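Local coordinates for cell division control protein 4 (Saccharomyces cerevisiae, PDB 3V7D), which recognises phosphorylated targets such as the CDK inhibitor SIC1 for an SCF E3 ubiquitin ligase, which ubiquitinates them for degradation by the proteasome, at residues 322-336 with 346-360. The protein carries 1 engineered substitution. Sequence-based numbering, arbitrary orientation.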
loop_
_atom_site.group_PDB
_atom_site.type_symbol
_atom_site.label_atom_id
_atom_site.label_comp_id
_atom_site.label_asym_id
_atom_site.label_seq_id
_atom_site.Cartn_x
_atom_site.Cartn_y
_atom_site.Cartn_z
ATOM N N ARG B 322 10.547 -5.900 -8.226
ATOM C CA ARG B 322 10.468 -6.529 -9.538
ATOM C C ARG B 322 11.810 -6.523 -10.257
ATOM O O ARG B 322 11.928 -7.060 -11.360
ATOM C CB ARG B 322 9.417 -5.827 -10.398
ATOM C CG ARG B 322 8.049 -5.771 -9.755
ATOM C CD ARG B 322 7.041 -5.073 -10.650
ATOM N NE ARG B 322 5.721 -5.047 -10.031
ATOM C CZ ARG B 322 5.346 -4.162 -9.114
ATOM N NH1 ARG B 322 6.194 -3.225 -8.705
ATOM N NH2 ARG B 322 4.124 -4.216 -8.602
ATOM N N LYS B 323 12.813 -5.922 -9.621
ATOM C CA LYS B 323 14.141 -5.761 -10.211
ATOM C C LYS B 323 14.064 -5.001 -11.529
ATOM O O LYS B 323 14.491 -5.493 -12.576
ATOM C CB LYS B 323 14.837 -7.113 -10.402
ATOM C CG LYS B 323 15.124 -7.851 -9.104
ATOM C CD LYS B 323 16.091 -9.005 -9.330
ATOM C CE LYS B 323 17.457 -8.505 -9.789
ATOM N NZ LYS B 323 18.246 -7.890 -8.680
ATOM N N ARG B 324 13.499 -3.800 -11.466
ATOM C CA ARG B 324 13.356 -2.948 -12.635
ATOM C C ARG B 324 13.752 -1.517 -12.311
ATOM O O ARG B 324 13.841 -1.131 -11.146
ATOM C CB ARG B 324 11.909 -2.950 -13.128
ATOM C CG ARG B 324 11.394 -4.292 -13.612
ATOM C CD ARG B 324 9.904 -4.199 -13.910
ATOM N NE ARG B 324 9.331 -5.491 -14.276
ATOM C CZ ARG B 324 8.029 -5.709 -14.426
ATOM N NH1 ARG B 324 7.162 -4.723 -14.238
ATOM N NH2 ARG B 324 7.594 -6.915 -14.763
ATOM N N CYS B 325 13.985 -0.733 -13.356
ATOM C CA CYS B 325 14.206 0.690 -13.190
ATOM C C CYS B 325 13.194 1.481 -13.999
ATOM O O CYS B 325 12.893 1.145 -15.149
ATOM C CB CYS B 325 15.614 1.087 -13.626
ATOM S SG CYS B 325 15.834 2.881 -13.669
ATOM N N ILE B 326 12.678 2.538 -13.388
ATOM C CA ILE B 326 11.759 3.444 -14.056
ATOM C C ILE B 326 12.436 4.801 -14.171
ATOM O O ILE B 326 12.987 5.306 -13.191
ATOM C CB ILE B 326 10.461 3.590 -13.249
ATOM C CG1 ILE B 326 9.856 2.212 -12.985
ATOM C CG2 ILE B 326 9.477 4.496 -13.974
ATOM C CD1 ILE B 326 9.094 2.121 -11.683
ATOM N N SER B 327 12.411 5.381 -15.367
ATOM C CA SER B 327 13.085 6.655 -15.606
ATOM C C SER B 327 12.147 7.663 -16.254
ATOM O O SER B 327 11.363 7.315 -17.135
ATOM C CB SER B 327 14.322 6.450 -16.484
ATOM O OG SER B 327 13.976 5.927 -17.756
ATOM N N ALA B 328 12.225 8.915 -15.810
ATOM C CA ALA B 328 11.361 9.963 -16.345
ATOM C C ALA B 328 12.211 11.092 -16.895
ATOM O O ALA B 328 13.179 11.512 -16.263
ATOM C CB ALA B 328 10.408 10.477 -15.273
ATOM N N SER B 329 11.853 11.591 -18.072
ATOM C CA SER B 329 12.749 12.493 -18.786
ATOM C C SER B 329 12.098 13.753 -19.334
ATOM O O SER B 329 10.880 13.837 -19.477
ATOM C CB SER B 329 13.455 11.746 -19.924
ATOM O OG SER B 329 14.142 12.644 -20.783
ATOM N N MET B 330 12.943 14.727 -19.656
ATOM C CA MET B 330 12.511 15.952 -20.305
ATOM C C MET B 330 12.019 15.658 -21.726
ATOM O O MET B 330 11.335 16.479 -22.336
ATOM C CB MET B 330 13.661 16.959 -20.327
ATOM C CG MET B 330 13.280 18.348 -20.803
ATOM S SD MET B 330 14.656 19.505 -20.676
ATOM C CE MET B 330 13.977 20.927 -21.526
ATOM N N ASP B 331 12.351 14.477 -22.246
ATOM C CA ASP B 331 11.873 14.077 -23.570
ATOM C C ASP B 331 10.406 13.639 -23.564
ATOM O O ASP B 331 9.909 13.128 -24.563
ATOM C CB ASP B 331 12.773 13.000 -24.205
ATOM C CG ASP B 331 12.767 11.675 -23.441
ATOM O OD1 ASP B 331 11.840 11.413 -22.645
ATOM O OD2 ASP B 331 13.701 10.877 -23.658
ATOM N N THR B 332 9.739 13.840 -22.425
ATOM C CA THR B 332 8.320 13.522 -22.224
ATOM C C THR B 332 8.025 12.027 -22.096
ATOM O O THR B 332 6.871 11.639 -21.920
ATOM C CB THR B 332 7.393 14.102 -23.328
ATOM O OG1 THR B 332 7.539 13.331 -24.528
ATOM C CG2 THR B 332 7.713 15.570 -23.611
ATOM N N THR B 333 9.052 11.187 -22.183
ATOM C CA THR B 333 8.827 9.747 -22.109
ATOM C C THR B 333 9.192 9.173 -20.746
ATOM O O THR B 333 9.980 9.755 -19.994
ATOM C CB THR B 333 9.613 8.970 -23.192
ATOM O OG1 THR B 333 11.003 8.925 -22.845
ATOM C CG2 THR B 333 9.448 9.619 -24.555
ATOM N N ILE B 334 8.599 8.024 -20.440
ATOM C CA ILE B 334 8.969 7.237 -19.275
ATOM C C ILE B 334 9.470 5.890 -19.768
ATOM O O ILE B 334 8.821 5.251 -20.596
ATOM C CB ILE B 334 7.768 6.992 -18.361
ATOM C CG1 ILE B 334 7.196 8.321 -17.864
ATOM C CG2 ILE B 334 8.165 6.112 -17.192
ATOM C CD1 ILE B 334 5.767 8.215 -17.376
ATOM N N ARG B 335 10.621 5.454 -19.269
ATOM C CA ARG B 335 11.162 4.166 -19.688
ATOM C C ARG B 335 11.227 3.158 -18.553
ATOM O O ARG B 335 11.552 3.499 -17.420
ATOM C CB ARG B 335 12.539 4.327 -20.341
ATOM C CG ARG B 335 12.476 4.939 -21.729
ATOM C CD ARG B 335 13.831 4.963 -22.397
ATOM N NE ARG B 335 13.701 5.190 -23.833
ATOM C CZ ARG B 335 14.475 4.617 -24.749
ATOM N NH1 ARG B 335 15.435 3.780 -24.379
ATOM N NH2 ARG B 335 14.289 4.878 -26.035
ATOM N N ILE B 336 10.910 1.911 -18.880
ATOM C CA ILE B 336 10.997 0.811 -17.936
ATOM C C ILE B 336 12.156 -0.076 -18.361
ATOM O O ILE B 336 12.222 -0.509 -19.509
ATOM C CB ILE B 336 9.703 -0.022 -17.939
ATOM C CG1 ILE B 336 8.480 0.887 -17.762
ATOM C CG2 ILE B 336 9.759 -1.101 -16.863
ATOM C CD1 ILE B 336 8.441 1.620 -16.439
ATOM N N TYR B 346 9.939 -1.217 -21.685
ATOM C CA TYR B 346 8.843 -0.425 -22.233
ATOM C C TYR B 346 9.156 1.068 -22.303
ATOM O O TYR B 346 9.910 1.602 -21.484
ATOM C CB TYR B 346 7.581 -0.618 -21.388
ATOM C CG TYR B 346 7.187 -2.060 -21.172
ATOM C CD1 TYR B 346 6.818 -2.866 -22.238
ATOM C CD2 TYR B 346 7.172 -2.611 -19.896
ATOM C CE1 TYR B 346 6.448 -4.187 -22.042
ATOM C CE2 TYR B 346 6.804 -3.929 -19.689
ATOM C CZ TYR B 346 6.442 -4.712 -20.766
ATOM O OH TYR B 346 6.075 -6.023 -20.564
ATOM N N THR B 347 8.571 1.734 -23.293
ATOM C CA THR B 347 8.536 3.186 -23.318
ATOM C C THR B 347 7.083 3.622 -23.178
ATOM O O THR B 347 6.223 3.225 -23.971
ATOM C CB THR B 347 9.128 3.774 -24.612
ATOM O OG1 THR B 347 10.455 3.273 -24.811
ATOM C CG2 THR B 347 9.178 5.294 -24.522
ATOM N N LEU B 348 6.811 4.423 -22.157
ATOM C CA LEU B 348 5.463 4.902 -21.896
ATOM C C LEU B 348 5.349 6.334 -22.394
ATOM O O LEU B 348 6.161 7.188 -22.040
ATOM C CB LEU B 348 5.164 4.854 -20.397
ATOM C CG LEU B 348 5.541 3.570 -19.656
ATOM C CD1 LEU B 348 5.164 3.666 -18.182
ATOM C CD2 LEU B 348 4.875 2.371 -20.305
ATOM N N GLN B 349 4.342 6.589 -23.220
ATOM C CA GLN B 349 4.121 7.913 -23.780
ATOM C C GLN B 349 2.741 8.424 -23.373
ATOM O O GLN B 349 1.749 8.131 -24.034
ATOM C CB GLN B 349 4.241 7.861 -25.307
ATOM C CG GLN B 349 4.223 9.221 -25.983
ATOM C CD GLN B 349 5.411 10.078 -25.590
ATOM O OE1 GLN B 349 6.541 9.826 -26.012
ATOM N NE2 GLN B 349 5.161 11.097 -24.773
ATOM N N GLY B 350 2.677 9.176 -22.277
ATOM C CA GLY B 350 1.410 9.689 -21.783
ATOM C C GLY B 350 1.491 11.128 -21.301
ATOM O O GLY B 350 0.606 11.612 -20.594
ATOM N N HIS B 351 2.565 11.807 -21.686
ATOM C CA HIS B 351 2.776 13.202 -21.326
ATOM C C HIS B 351 3.332 13.938 -22.534
ATOM O O HIS B 351 4.032 13.347 -23.355
ATOM C CB HIS B 351 3.776 13.318 -20.172
ATOM C CG HIS B 351 3.358 12.599 -18.927
ATOM N ND1 HIS B 351 2.400 13.092 -18.067
ATOM C CD2 HIS B 351 3.782 11.431 -18.387
ATOM C CE1 HIS B 351 2.248 12.259 -17.053
ATOM N NE2 HIS B 351 3.073 11.241 -17.225
ATOM N N THR B 352 3.032 15.228 -22.639
ATOM C CA THR B 352 3.545 16.039 -23.740
ATOM C C THR B 352 4.496 17.111 -23.227
ATOM O O THR B 352 4.766 18.097 -23.909
ATOM C CB THR B 352 2.410 16.700 -24.543
ATOM O OG1 THR B 352 1.757 17.683 -23.732
ATOM C CG2 THR B 352 1.390 15.655 -24.993
ATOM N N ALA B 353 5.008 16.911 -22.019
ATOM C CA ALA B 353 5.951 17.851 -21.434
ATOM C C ALA B 353 6.959 17.113 -20.560
ATOM O O ALA B 353 6.889 15.891 -20.425
ATOM C CB ALA B 353 5.209 18.901 -20.622
ATOM N N LEU B 354 7.890 17.864 -19.973
ATOM C CA LEU B 354 8.875 17.324 -19.037
ATOM C C LEU B 354 8.215 16.440 -17.979
ATOM O O LEU B 354 7.330 16.890 -17.252
ATOM C CB LEU B 354 9.604 18.483 -18.353
ATOM C CG LEU B 354 10.899 18.268 -17.562
ATOM C CD1 LEU B 354 11.605 19.602 -17.380
ATOM C CD2 LEU B 354 10.658 17.629 -16.210
ATOM N N VAL B 355 8.639 15.182 -17.893
ATOM C CA VAL B 355 8.189 14.318 -16.804
ATOM C C VAL B 355 9.237 14.323 -15.693
ATOM O O VAL B 355 10.305 13.731 -15.842
ATOM C CB VAL B 355 7.939 12.867 -17.264
ATOM C CG1 VAL B 355 7.254 12.074 -16.153
ATOM C CG2 VAL B 355 7.093 12.838 -18.537
ATOM N N GLY B 356 8.932 14.993 -14.586
ATOM C CA GLY B 356 9.899 15.158 -13.514
ATOM C C GLY B 356 9.538 14.513 -12.189
ATOM O O GLY B 356 10.309 14.588 -11.235
ATOM N N LEU B 357 8.378 13.870 -12.118
ATOM C CA LEU B 357 7.923 13.289 -10.858
ATOM C C LEU B 357 7.420 11.858 -11.027
ATOM O O LEU B 357 6.585 11.578 -11.891
ATOM C CB LEU B 357 6.823 14.161 -10.239
ATOM C CG LEU B 357 7.202 15.603 -9.894
ATOM C CD1 LEU B 357 5.966 16.458 -9.639
ATOM C CD2 LEU B 357 8.125 15.618 -8.689
ATOM N N LEU B 358 7.930 10.960 -10.190
ATOM C CA LEU B 358 7.541 9.552 -10.223
ATOM C C LEU B 358 7.278 9.045 -8.822
ATOM O O LEU B 358 8.005 9.384 -7.888
ATOM C CB LEU B 358 8.651 8.690 -10.829
ATOM C CG LEU B 358 9.018 8.854 -12.296
ATOM C CD1 LEU B 358 10.207 7.951 -12.629
ATOM C CD2 LEU B 358 7.820 8.543 -13.179
ATOM N N ARG B 359 6.242 8.225 -8.679
ATOM C CA ARG B 359 5.985 7.528 -7.424
ATOM C C ARG B 359 5.540 6.107 -7.725
ATOM O O ARG B 359 4.909 5.851 -8.750
ATOM C CB ARG B 359 4.912 8.244 -6.604
ATOM C CG ARG B 359 5.320 9.609 -6.085
ATOM C CD ARG B 359 5.960 9.526 -4.729
ATOM N NE ARG B 359 6.274 10.851 -4.207
ATOM C CZ ARG B 359 7.054 11.061 -3.153
ATOM N NH1 ARG B 359 7.593 10.028 -2.516
ATOM N NH2 ARG B 359 7.296 12.298 -2.741
ATOM N N LEU B 360 5.878 5.184 -6.834
ATOM C CA LEU B 360 5.477 3.796 -6.989
ATOM C C LEU B 360 4.763 3.323 -5.733
ATOM O O LEU B 360 5.348 3.306 -4.651
ATOM C CB LEU B 360 6.696 2.916 -7.269
ATOM C CG LEU B 360 6.461 1.432 -7.558
ATOM C CD1 LEU B 360 5.557 1.248 -8.772
ATOM C CD2 LEU B 360 7.792 0.709 -7.758
HETATM O O HOH W 1 5.468 9.747 -20.960
#
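I334 and L348 face each other in an antiparallel hydrogen-bonded pair, with L348 N meeting I334 O at 2.7 Å almost along the C=O axis. The same pairing joins I336 to Y346, extending the register of strands 334-338 and 343-348.

I334 reaches from this sheet into the next, and a beta-branched residue suits that place because its two arms serve different neighbours. Its CB lies 3.9 Å from L348 CB. CG2, anti to the backbone N, stays with the strand partner and meets L348 CD1. CG1 takes the place beside the backbone N (chi1 -60°) and touches V355 CG1. From there CD1 comes to the edge of the H351 ring, in its plane, 3.9 Å from CD2. Small A328 lets the second sheet come close, its CB lying 3.6 Å from V355 CG1 and 3.7 Å from L358 CD1.

At the turn S329-T332, S329 O accepts T332 N and V355 N from opposite faces of its carbonyl plane. T332 lies against residues 349-353: its CG2 is packed on the A353 backbone, while OG1 receives Q349 NE2 at 3.3 Å, in the plane of the amide. With an alanine here, the Q349 amide would probably lose its hydroxyl acceptor, and the backbone of A353 would lose the methyl packed on it. One water ties T332 O and L348 O to G350 N.

Strands 324-329 and 334-338 belong to one blade of the WD40 beta-propeller, whose outermost strand is 343-348; strand 355-360 is the innermost strand of the next blade. Between the two blades, I326 and I334 also touch strand 364-369, where S367 takes the NE2 end of H351, and L358 reaches back to strand 313-319.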